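Local coordinates for protein RNA-dependent RNA Polymerase (Bombyx mori cytoplasmic polyhedrosis virus, PDB 6TZ0) that synthesises RNA on an RNA template, making plus strands by fully conservative transcription of the double-stranded viral genome and complementary minus strands in its replication, at residues Cys211-Gly214 / Thr215-Ser219; Met758-Asn761 / Ala762-Asp766; Glu859-Ser862 / Met863-Arg867; Ser1043-Ala1046 / Tyr1047-Phe1051. One frame throughout, in Å; residues are numbered along the deposited sequence.

Contact 1 of 4, residues Cys211-Gly214 / Thr215-Ser219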
loop_
_atom_site.group_PDB
_atom_site.type_symbol
_atom_site.label_atom_id
_atom_site.label_comp_id
_atom_site.label_asym_id
_atom_site.label_seq_id
_atom_site.Cartn_x
_atom_site.Cartn_y
_atom_site.Cartn_z
ATOM N N CYS A 211 -9.459 29.484 4.321
ATOM C CA CYS A 211 -10.328 28.829 3.344
ATOM C C CYS A 211 -11.153 27.716 3.982
ATOM O O CYS A 211 -12.344 27.567 3.682
ATOM C CB CYS A 211 -9.510 28.280 2.178
ATOM S SG CYS A 211 -8.855 29.508 1.044
ATOM N N GLN A 212 -10.556 26.956 4.899
ATOM C CA GLN A 212 -11.302 25.890 5.561
ATOM C C GLN A 212 -12.333 26.443 6.542
ATOM O O GLN A 212 -13.436 25.897 6.661
ATOM C CB GLN A 212 -10.346 24.940 6.276
ATOM C CG GLN A 212 -11.030 23.718 6.839
ATOM C CD GLN A 212 -11.595 22.833 5.753
ATOM O OE1 GLN A 212 -10.959 22.610 4.726
ATOM N NE2 GLN A 212 -12.799 22.326 5.970
ATOM N N VAL A 213 -12.001 27.526 7.247
ATOM C CA VAL A 213 -12.963 28.110 8.180
ATOM C C VAL A 213 -14.130 28.738 7.422
ATOM O O VAL A 213 -15.293 28.617 7.830
ATOM C CB VAL A 213 -12.254 29.104 9.120
ATOM C CG1 VAL A 213 -13.238 29.861 9.978
ATOM C CG2 VAL A 213 -11.312 28.351 10.024
ATOM N N GLY A 214 -13.856 29.343 6.266
ATOM C CA GLY A 214 -14.939 29.838 5.436
ATOM C C GLY A 214 -15.779 28.737 4.821
ATOM O O GLY A 214 -16.990 28.907 4.640
ATOM N N THR A 215 -15.160 27.600 4.500
ATOM C CA THR A 215 -15.915 26.439 4.038
ATOM C C THR A 215 -16.817 25.896 5.140
ATOM O O THR A 215 -17.951 25.482 4.877
ATOM C CB THR A 215 -14.943 25.368 3.544
ATOM O OG1 THR A 215 -14.136 25.918 2.501
ATOM C CG2 THR A 215 -15.673 24.161 2.995
ATOM N N ALA A 216 -16.339 25.917 6.385
ATOM C CA ALA A 216 -17.154 25.471 7.509
ATOM C C ALA A 216 -18.311 26.419 7.794
ATOM O O ALA A 216 -19.378 25.970 8.223
ATOM C CB ALA A 216 -16.285 25.314 8.752
ATOM N N ILE A 217 -18.118 27.723 7.579
ATOM C CA ILE A 217 -19.231 28.662 7.714
ATOM C C ILE A 217 -20.249 28.451 6.598
ATOM O O ILE A 217 -21.462 28.446 6.842
ATOM C CB ILE A 217 -18.720 30.110 7.739
ATOM C CG1 ILE A 217 -17.839 30.356 8.947
ATOM C CG2 ILE A 217 -19.869 31.089 7.810
ATOM C CD1 ILE A 217 -17.116 31.657 8.845
ATOM N N MET A 218 -19.773 28.255 5.362
ATOM C CA MET A 218 -20.663 27.960 4.236
ATOM C C MET A 218 -21.417 26.649 4.422
ATOM O O MET A 218 -22.521 26.485 3.894
ATOM C CB MET A 218 -19.852 27.918 2.940
ATOM C CG MET A 218 -19.432 29.268 2.382
ATOM S SD MET A 218 -20.772 30.126 1.537
ATOM C CE MET A 218 -21.280 31.269 2.795
ATOM N N SER A 219 -20.842 25.720 5.175
ATOM C CA SER A 219 -21.452 24.437 5.475
ATOM C C SER A 219 -22.574 24.524 6.500
ATOM O O SER A 219 -23.367 23.587 6.604
ATOM C CB SER A 219 -20.369 23.495 5.986
ATOM O OG SER A 219 -19.435 23.216 4.961
#

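Contact 2 of 4, residues Met758-Asn761 / Ala762-Asp766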
loop_
_atom_site.group_PDB
_atom_site.type_symbol
_atom_site.label_atom_id
_atom_site.label_comp_id
_atom_site.label_asym_id
_atom_site.label_seq_id
_atom_site.Cartn_x
_atom_site.Cartn_y
_atom_site.Cartn_z
ATOM N N MET A 758 -14.542 17.703 -12.746
ATOM C CA MET A 758 -14.955 16.376 -12.305
ATOM C C MET A 758 -14.442 16.079 -10.901
ATOM O O MET A 758 -15.164 15.499 -10.080
ATOM C CB MET A 758 -14.472 15.316 -13.293
ATOM C CG MET A 758 -15.046 13.932 -13.027
ATOM S SD MET A 758 -14.518 12.649 -14.176
ATOM C CE MET A 758 -12.869 12.310 -13.575
ATOM N N GLU A 759 -13.217 16.511 -10.597
ATOM C CA GLU A 759 -12.670 16.358 -9.252
ATOM C C GLU A 759 -13.430 17.206 -8.240
ATOM O O GLU A 759 -13.711 16.750 -7.122
ATOM C CB GLU A 759 -11.190 16.729 -9.259
ATOM C CG GLU A 759 -10.496 16.592 -7.925
ATOM C CD GLU A 759 -9.024 16.939 -8.002
ATOM O OE1 GLU A 759 -8.550 17.301 -9.100
ATOM O OE2 GLU A 759 -8.337 16.853 -6.964
ATOM N N LEU A 760 -13.783 18.436 -8.623
ATOM C CA LEU A 760 -14.545 19.303 -7.732
ATOM C C LEU A 760 -15.938 18.743 -7.475
ATOM O O LEU A 760 -16.413 18.766 -6.335
ATOM C CB LEU A 760 -14.602 20.720 -8.314
ATOM C CG LEU A 760 -15.112 21.938 -7.530
ATOM C CD1 LEU A 760 -16.613 22.138 -7.637
ATOM C CD2 LEU A 760 -14.714 21.832 -6.067
ATOM N N ASN A 761 -16.589 18.201 -8.508
ATOM C CA ASN A 761 -17.910 17.607 -8.335
ATOM C C ASN A 761 -17.853 16.348 -7.483
ATOM O O ASN A 761 -18.762 16.101 -6.685
ATOM C CB ASN A 761 -18.535 17.296 -9.693
ATOM C CG ASN A 761 -19.014 18.534 -10.406
ATOM O OD1 ASN A 761 -19.573 19.437 -9.789
ATOM N ND2 ASN A 761 -18.820 18.577 -11.712
ATOM N N ALA A 762 -16.787 15.555 -7.614
ATOM C CA ALA A 762 -16.653 14.370 -6.772
ATOM C C ALA A 762 -16.428 14.744 -5.310
ATOM O O ALA A 762 -16.986 14.105 -4.413
ATOM C CB ALA A 762 -15.516 13.487 -7.279
ATOM N N LEU A 763 -15.643 15.792 -5.048
ATOM C CA LEU A 763 -15.432 16.216 -3.664
ATOM C C LEU A 763 -16.684 16.841 -3.057
ATOM O O LEU A 763 -16.964 16.643 -1.864
ATOM C CB LEU A 763 -14.269 17.198 -3.598
ATOM C CG LEU A 763 -12.874 16.637 -3.847
ATOM C CD1 LEU A 763 -11.901 17.769 -3.980
ATOM C CD2 LEU A 763 -12.458 15.743 -2.707
ATOM N N ILE A 764 -17.438 17.593 -3.861
ATOM C CA ILE A 764 -18.711 18.152 -3.418
ATOM C C ILE A 764 -19.716 17.044 -3.122
ATOM O O ILE A 764 -20.443 17.099 -2.124
ATOM C CB ILE A 764 -19.224 19.157 -4.472
ATOM C CG1 ILE A 764 -18.392 20.441 -4.446
ATOM C CG2 ILE A 764 -20.687 19.466 -4.314
ATOM C CD1 ILE A 764 -18.409 21.153 -3.130
ATOM N N ASP A 765 -19.735 15.994 -3.948
ATOM C CA ASP A 765 -20.614 14.862 -3.681
ATOM C C ASP A 765 -20.154 14.053 -2.474
ATOM O O ASP A 765 -20.983 13.435 -1.798
ATOM C CB ASP A 765 -20.706 13.970 -4.912
ATOM C CG ASP A 765 -21.435 14.637 -6.056
ATOM O OD1 ASP A 765 -22.288 15.506 -5.789
ATOM O OD2 ASP A 765 -21.154 14.293 -7.224
ATOM N N ASP A 766 -18.853 14.044 -2.179
ATOM C CA ASP A 766 -18.389 13.401 -0.955
ATOM C C ASP A 766 -18.754 14.197 0.289
ATOM O O ASP A 766 -18.916 13.605 1.358
ATOM C CB ASP A 766 -16.876 13.195 -0.981
ATOM C CG ASP A 766 -16.436 12.197 -2.012
ATOM O OD1 ASP A 766 -17.242 11.326 -2.381
ATOM O OD2 ASP A 766 -15.269 12.273 -2.451
#

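Contact 3 of 4, residues Glu859-Ser862 / Met863-Arg867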
loop_
_atom_site.group_PDB
_atom_site.type_symbol
_atom_site.label_atom_id
_atom_site.label_comp_id
_atom_site.label_asym_id
_atom_site.label_seq_id
_atom_site.Cartn_x
_atom_site.Cartn_y
_atom_site.Cartn_z
ATOM N N GLU A 859 -35.593 25.676 -12.623
ATOM C CA GLU A 859 -35.521 25.200 -11.252
ATOM C C GLU A 859 -34.115 25.319 -10.683
ATOM O O GLU A 859 -33.123 25.067 -11.372
ATOM C CB GLU A 859 -36.012 23.756 -11.190
ATOM C CG GLU A 859 -37.517 23.668 -11.365
ATOM C CD GLU A 859 -38.013 22.258 -11.535
ATOM O OE1 GLU A 859 -37.177 21.361 -11.762
ATOM O OE2 GLU A 859 -39.239 22.047 -11.429
ATOM N N ASP A 860 -34.040 25.733 -9.419
ATOM C CA ASP A 860 -32.786 25.772 -8.671
ATOM C C ASP A 860 -32.346 24.337 -8.444
ATOM O O ASP A 860 -32.885 23.644 -7.580
ATOM C CB ASP A 860 -32.983 26.513 -7.351
ATOM C CG ASP A 860 -31.674 26.851 -6.656
ATOM O OD1 ASP A 860 -30.591 26.527 -7.183
ATOM O OD2 ASP A 860 -31.739 27.445 -5.563
ATOM N N GLU A 861 -31.370 23.889 -9.230
ATOM C CA GLU A 861 -31.025 22.476 -9.273
ATOM C C GLU A 861 -30.346 22.057 -7.981
ATOM O O GLU A 861 -29.358 22.661 -7.558
ATOM C CB GLU A 861 -30.131 22.181 -10.470
ATOM C CG GLU A 861 -30.811 22.415 -11.796
ATOM C CD GLU A 861 -29.940 22.053 -12.973
ATOM O OE1 GLU A 861 -28.765 21.700 -12.757
ATOM O OE2 GLU A 861 -30.427 22.129 -14.118
ATOM N N SER A 862 -30.893 21.029 -7.350
ATOM C CA SER A 862 -30.519 20.664 -6.001
ATOM C C SER A 862 -29.222 19.867 -6.012
ATOM O O SER A 862 -28.601 19.643 -7.050
ATOM C CB SER A 862 -31.654 19.885 -5.341
ATOM O OG SER A 862 -31.342 19.554 -4.004
ATOM N N MET A 863 -28.815 19.405 -4.840
ATOM C CA MET A 863 -27.576 18.657 -4.710
ATOM C C MET A 863 -27.713 17.206 -5.137
ATOM O O MET A 863 -26.733 16.460 -5.062
ATOM C CB MET A 863 -27.086 18.728 -3.268
ATOM C CG MET A 863 -26.858 20.146 -2.813
ATOM S SD MET A 863 -25.728 20.997 -3.915
ATOM C CE MET A 863 -24.234 20.114 -3.549
ATOM N N PHE A 864 -28.896 16.791 -5.584
ATOM C CA PHE A 864 -29.141 15.423 -6.006
ATOM C C PHE A 864 -29.454 15.333 -7.489
ATOM O O PHE A 864 -30.053 14.351 -7.930
ATOM C CB PHE A 864 -30.291 14.821 -5.209
ATOM C CG PHE A 864 -30.084 14.864 -3.742
ATOM C CD1 PHE A 864 -29.204 14.001 -3.130
ATOM C CD2 PHE A 864 -30.784 15.759 -2.967
ATOM C CE1 PHE A 864 -29.032 14.037 -1.781
ATOM C CE2 PHE A 864 -30.620 15.796 -1.608
ATOM C CZ PHE A 864 -29.734 14.937 -1.014
ATOM N N THR A 865 -29.078 16.337 -8.269
ATOM C CA THR A 865 -29.396 16.306 -9.684
ATOM C C THR A 865 -28.381 15.462 -10.447
ATOM O O THR A 865 -27.205 15.373 -10.083
ATOM C CB THR A 865 -29.475 17.724 -10.254
ATOM O OG1 THR A 865 -29.817 17.671 -11.643
ATOM C CG2 THR A 865 -28.173 18.466 -10.086
ATOM N N ALA A 866 -28.866 14.808 -11.495
ATOM C CA ALA A 866 -28.050 13.890 -12.262
ATOM C C ALA A 866 -27.116 14.655 -13.186
ATOM O O ALA A 866 -27.384 15.785 -13.596
ATOM C CB ALA A 866 -28.928 12.939 -13.067
ATOM N N ARG A 867 -26.004 14.018 -13.515
ATOM C CA ARG A 867 -25.033 14.579 -14.434
ATOM C C ARG A 867 -24.993 13.713 -15.680
ATOM O O ARG A 867 -25.816 12.815 -15.860
ATOM C CB ARG A 867 -23.655 14.686 -13.783
ATOM C CG ARG A 867 -23.627 15.709 -12.673
ATOM C CD ARG A 867 -22.262 15.837 -12.050
ATOM N NE ARG A 867 -22.253 16.865 -11.018
ATOM C CZ ARG A 867 -22.463 16.628 -9.730
ATOM N NH1 ARG A 867 -22.441 17.624 -8.857
ATOM N NH2 ARG A 867 -22.677 15.393 -9.313
#

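Contact 4 of 4, residues Ser1043-Ala1046 / Tyr1047-Phe1051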
loop_
_atom_site.group_PDB
_atom_site.type_symbol
_atom_site.label_atom_id
_atom_site.label_comp_id
_atom_site.label_asym_id
_atom_site.label_seq_id
_atom_site.Cartn_x
_atom_site.Cartn_y
_atom_site.Cartn_z
ATOM N N SER A 1043 -34.181 13.210 16.164
ATOM C CA SER A 1043 -32.763 12.846 16.077
ATOM C C SER A 1043 -32.338 12.420 14.680
ATOM O O SER A 1043 -32.223 11.219 14.423
ATOM C CB SER A 1043 -32.394 11.753 17.083
ATOM O OG SER A 1043 -32.424 12.247 18.405
ATOM N N ASN A 1044 -32.231 13.391 13.768
ATOM C CA ASN A 1044 -31.920 13.153 12.361
ATOM C C ASN A 1044 -30.687 12.282 12.151
ATOM O O ASN A 1044 -29.708 12.375 12.887
ATOM C CB ASN A 1044 -31.728 14.485 11.639
ATOM C CG ASN A 1044 -30.686 15.374 12.281
ATOM O OD1 ASN A 1044 -30.172 15.085 13.348
ATOM N ND2 ASN A 1044 -30.327 16.446 11.594
ATOM N N LEU A 1045 -30.758 11.409 11.156
ATOM C CA LEU A 1045 -29.716 10.424 10.929
ATOM C C LEU A 1045 -28.647 10.895 9.952
ATOM O O LEU A 1045 -27.840 10.080 9.496
ATOM C CB LEU A 1045 -30.355 9.103 10.495
ATOM C CG LEU A 1045 -31.436 9.041 9.420
ATOM C CD1 LEU A 1045 -30.862 8.907 8.051
ATOM C CD2 LEU A 1045 -32.346 7.875 9.707
ATOM N N ALA A 1046 -28.616 12.190 9.646
ATOM C CA ALA A 1046 -27.499 12.844 8.980
ATOM C C ALA A 1046 -27.566 14.321 9.331
ATOM O O ALA A 1046 -28.601 14.815 9.785
ATOM C CB ALA A 1046 -27.524 12.642 7.465
ATOM N N TYR A 1047 -26.452 15.031 9.125
ATOM C CA TYR A 1047 -26.449 16.457 9.440
ATOM C C TYR A 1047 -27.291 17.272 8.470
ATOM O O TYR A 1047 -27.719 18.372 8.828
ATOM C CB TYR A 1047 -25.031 17.029 9.479
ATOM C CG TYR A 1047 -24.225 16.658 10.694
ATOM C CD1 TYR A 1047 -24.543 17.178 11.933
ATOM C CD2 TYR A 1047 -23.114 15.839 10.591
ATOM C CE1 TYR A 1047 -23.813 16.854 13.043
ATOM C CE2 TYR A 1047 -22.374 15.511 11.698
ATOM C CZ TYR A 1047 -22.728 16.022 12.920
ATOM O OH TYR A 1047 -21.989 15.708 14.032
ATOM N N ASN A 1048 -27.561 16.764 7.271
ATOM C CA ASN A 1048 -28.431 17.462 6.335
ATOM C C ASN A 1048 -29.875 16.975 6.353
ATOM O O ASN A 1048 -30.699 17.517 5.613
ATOM C CB ASN A 1048 -27.898 17.362 4.902
ATOM C CG ASN A 1048 -27.790 15.935 4.400
ATOM O OD1 ASN A 1048 -27.936 14.976 5.148
ATOM N ND2 ASN A 1048 -27.600 15.795 3.101
ATOM N N MET A 1049 -30.203 15.965 7.148
ATOM C CA MET A 1049 -31.520 15.344 7.103
ATOM C C MET A 1049 -32.378 15.713 8.305
ATOM O O MET A 1049 -33.168 14.902 8.782
ATOM C CB MET A 1049 -31.401 13.828 6.980
ATOM C CG MET A 1049 -30.919 13.374 5.622
ATOM S SD MET A 1049 -30.773 11.595 5.496
ATOM C CE MET A 1049 -32.496 11.155 5.541
ATOM N N SER A 1050 -32.259 16.951 8.781
ATOM C CA SER A 1050 -33.068 17.410 9.899
ATOM C C SER A 1050 -34.516 17.593 9.474
ATOM O O SER A 1050 -34.835 17.648 8.287
ATOM C CB SER A 1050 -32.519 18.716 10.471
ATOM O OG SER A 1050 -32.659 19.775 9.549
ATOM N N PHE A 1051 -35.392 17.688 10.470
ATOM C CA PHE A 1051 -36.827 17.755 10.232
ATOM C C PHE A 1051 -37.198 19.035 9.494
ATOM O O PHE A 1051 -37.036 20.138 10.022
ATOM C CB PHE A 1051 -37.579 17.661 11.551
ATOM C CG PHE A 1051 -39.050 17.810 11.405
ATOM C CD1 PHE A 1051 -39.797 16.815 10.806
ATOM C CD2 PHE A 1051 -39.692 18.948 11.859
ATOM C CE1 PHE A 1051 -41.155 16.950 10.663
ATOM C CE2 PHE A 1051 -41.050 19.088 11.721
ATOM C CZ PHE A 1051 -41.782 18.089 11.123
#

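Contact 1 of 4, residues Cys211-Gly214 / Thr215-Ser219
Thr215 reaches back one helical turn to the carbonyl of Cys211 and holds it twice, through its backbone and its side chain. The backbone N of Thr215 lies 2.9 Å from Cys211 O, and the hydroxyl OG1 of Thr215 donates to that same oxygen at 2.7 Å. The two donors come from opposite faces of the carbonyl plane, each tilted from it by about 30°. With chi1 at -58° OG1 sits beside the residue's own nitrogen, the position that brings a helical hydroxyl onto the carbonyl four residues earlier. Ser219 repeats the grip on the next turn, its OG donating to Thr215 O at 2.7 Å from the face opposite to the backbone bond of Ser219 N. Between them Ala216, Ile217 and Met218 add the regular helix bonds to Gln212, Val213 and Gly214.

This polar side of the helix is the tight one. On another side Val213 CG1 and Ile217 CD1 stand 4.4 Å apart, a loose apolar pair, although every touching residue here is buried and the looser side still faces protein. The Cys211 side chain lies about 9 Å from that of Arg147, an ATP-binding residue. Val213 turns to Ser227, Met231 and Phe234 of helix 224-237, while Met218 packs on Leu156 and Trp159 of helix 145-160. Thr215 OG1 has a second hydrogen-bond partner in Trp742 NE1. Helix 206-218 thus packs against two helices of the N-terminal region and the loop that carries Trp742.

Contact 2 of 4, residues Met758-Asn761 / Ala762-Asp766
Leu760 and Ile764 lie side by side and point the same way, one turn apart on helix 754-766, with Leu760 CD1 4.0 Å from Ile764 CG1. Ile764 CG1 is also turned back beside its own backbone nitrogen (chi1 -72°), which sets it near Leu760 O, the carbonyl that receives the Ile764 amide.

The backbone polar atoms are paired in the plain alpha-helical way. Ala762 N donates to Met758 O at 3.0 Å, Leu763 N to Glu759 O at the same length, Ile764 N to Leu760 O and Asp765 N to Asn761 O. Within the second half, Asp766 N closes on Ala762 O, so the ladder runs on without a break.

The polar side chains, in contrast, find their partners beyond the helix. Glu759 stands fully extended (chi1 -179°, chi2 179°), and its OE2 takes salt bridges from both Arg141 and Arg744, which would probably keep the carboxylate charged. Asn761 ND2 donates to the backbone oxygen of Gly843. Asp765 OD2 is satisfied by a salt bridge to Arg867 NH2, 2.8 Å away, which ties this turn of the helix to the chain about a hundred residues further on.

The helix has an exposed side at Met758 and Ala762. Its buried side, carrying Leu760 and Ile764, beds against Cys784 and Leu777 of helix 774-786, and Leu760 also meets Phe142 in a loop.

Contact 3 of 4, residues Glu859-Ser862 / Met863-Arg867
Glu861, which touches Thr865 through its aliphatic root, has in OE1 an oxygen gripped twice, by Lys871 NZ in a salt bridge and by the backbone N of Ala847. Its other oxygen, OE2, forms a salt bridge with Arg1188, so three groups hold a buried carboxylate that would probably stay ionised.

Closer in, the chain bends through a type I beta turn from Ser862 to Thr865. The turn folds Thr865 back over the start of the bend: its CG2 lies near Ser862 O and 4.2 Å from Glu861 CB. That methyl stands between the backbone nitrogen and the carbonyl carbon, because OG1 has taken the place opposite the nitrogen (chi1 -179°). Ser862 OG comes obliquely to the Phe864 ring, 4.0 Å from CD2. Gln1147 NE2 bonds to both Met863 O and Thr865 O.

The turn is packed among helices: Met863 rests on Leu777 of helix 774-786 and Ile764 of helix 754-766, Phe864 lies against Leu1187 of helix 1174-1188, and Arg867 opens the short strand 867-868.

Contact 4 of 4, residues Ser1043-Ala1046 / Tyr1047-Phe1051
A type I beta turn from Ala1046 to Met1049 shapes this loop between strand 1029-1030 and helix 1054-1062, with Tyr1047 and Asn1048 at its two corners. It is closed by a weak but fairly straight hydrogen bond from Met1049 N to Ala1046 O, 3.3 Å long with an angle of 160° at the hydrogen.

Beside that bond lies a small group of apolar side chains. Met1049 runs straight out to its sulfur (chi2 180°) and bends only at the last torsion, which lays SD and CE against the same methyl, Leu1045 CD1, each at 3.7 Å. The two side chains cross obliquely, the leucine offering one branch of its fork. Ala1046 CB lies 3.9 Å from Met1049 CG, and Asn1048 OD1 approaches the same alanine methyl. Asn1044 joins from the part of the loop that enters the turn: its CA comes within 5.0 Å of the Ser1050 CA, so the chain leaving the turn passes close by the chain entering it.

The Tyr1047 side chain reaches helix 325-339, where OH bonds to Ala329 O and the side chain touches Asn330 and Ala333. Ser1053 OG bonds to both Asn1048 O and Ser1050 O, fastening the exit of the loop just before helix 1054-1062. The whole is a compact turn with a small apolar cluster, and its weak bond from Met1049 N back to Ala1046 O is the link from the fourth residue to the first that is common in type I beta turns.

In the fold
Along the chain the four contacts follow in series; none nests in or crosses another. Contact 1 is a single stretch of helix 206-218 in the N-terminal region, and contact 2 is likewise helical, on helix 754-766, so neither closes a loop. Contacts 3 and 4 do so on a small scale, each at a beta turn in the later part of the chain. Contacts 2 and 3 touch directly, through the Asp765 carboxylate and through Ile764 against Met863, joining helix 754-766 to the loop before strand 867-868. Contact 4 comes within about 5 Å of contact 3 (nearest atoms). Contacts 1 and 4 touch none of the others; the centre of contact 1 is about 16 Å from that of contact 2.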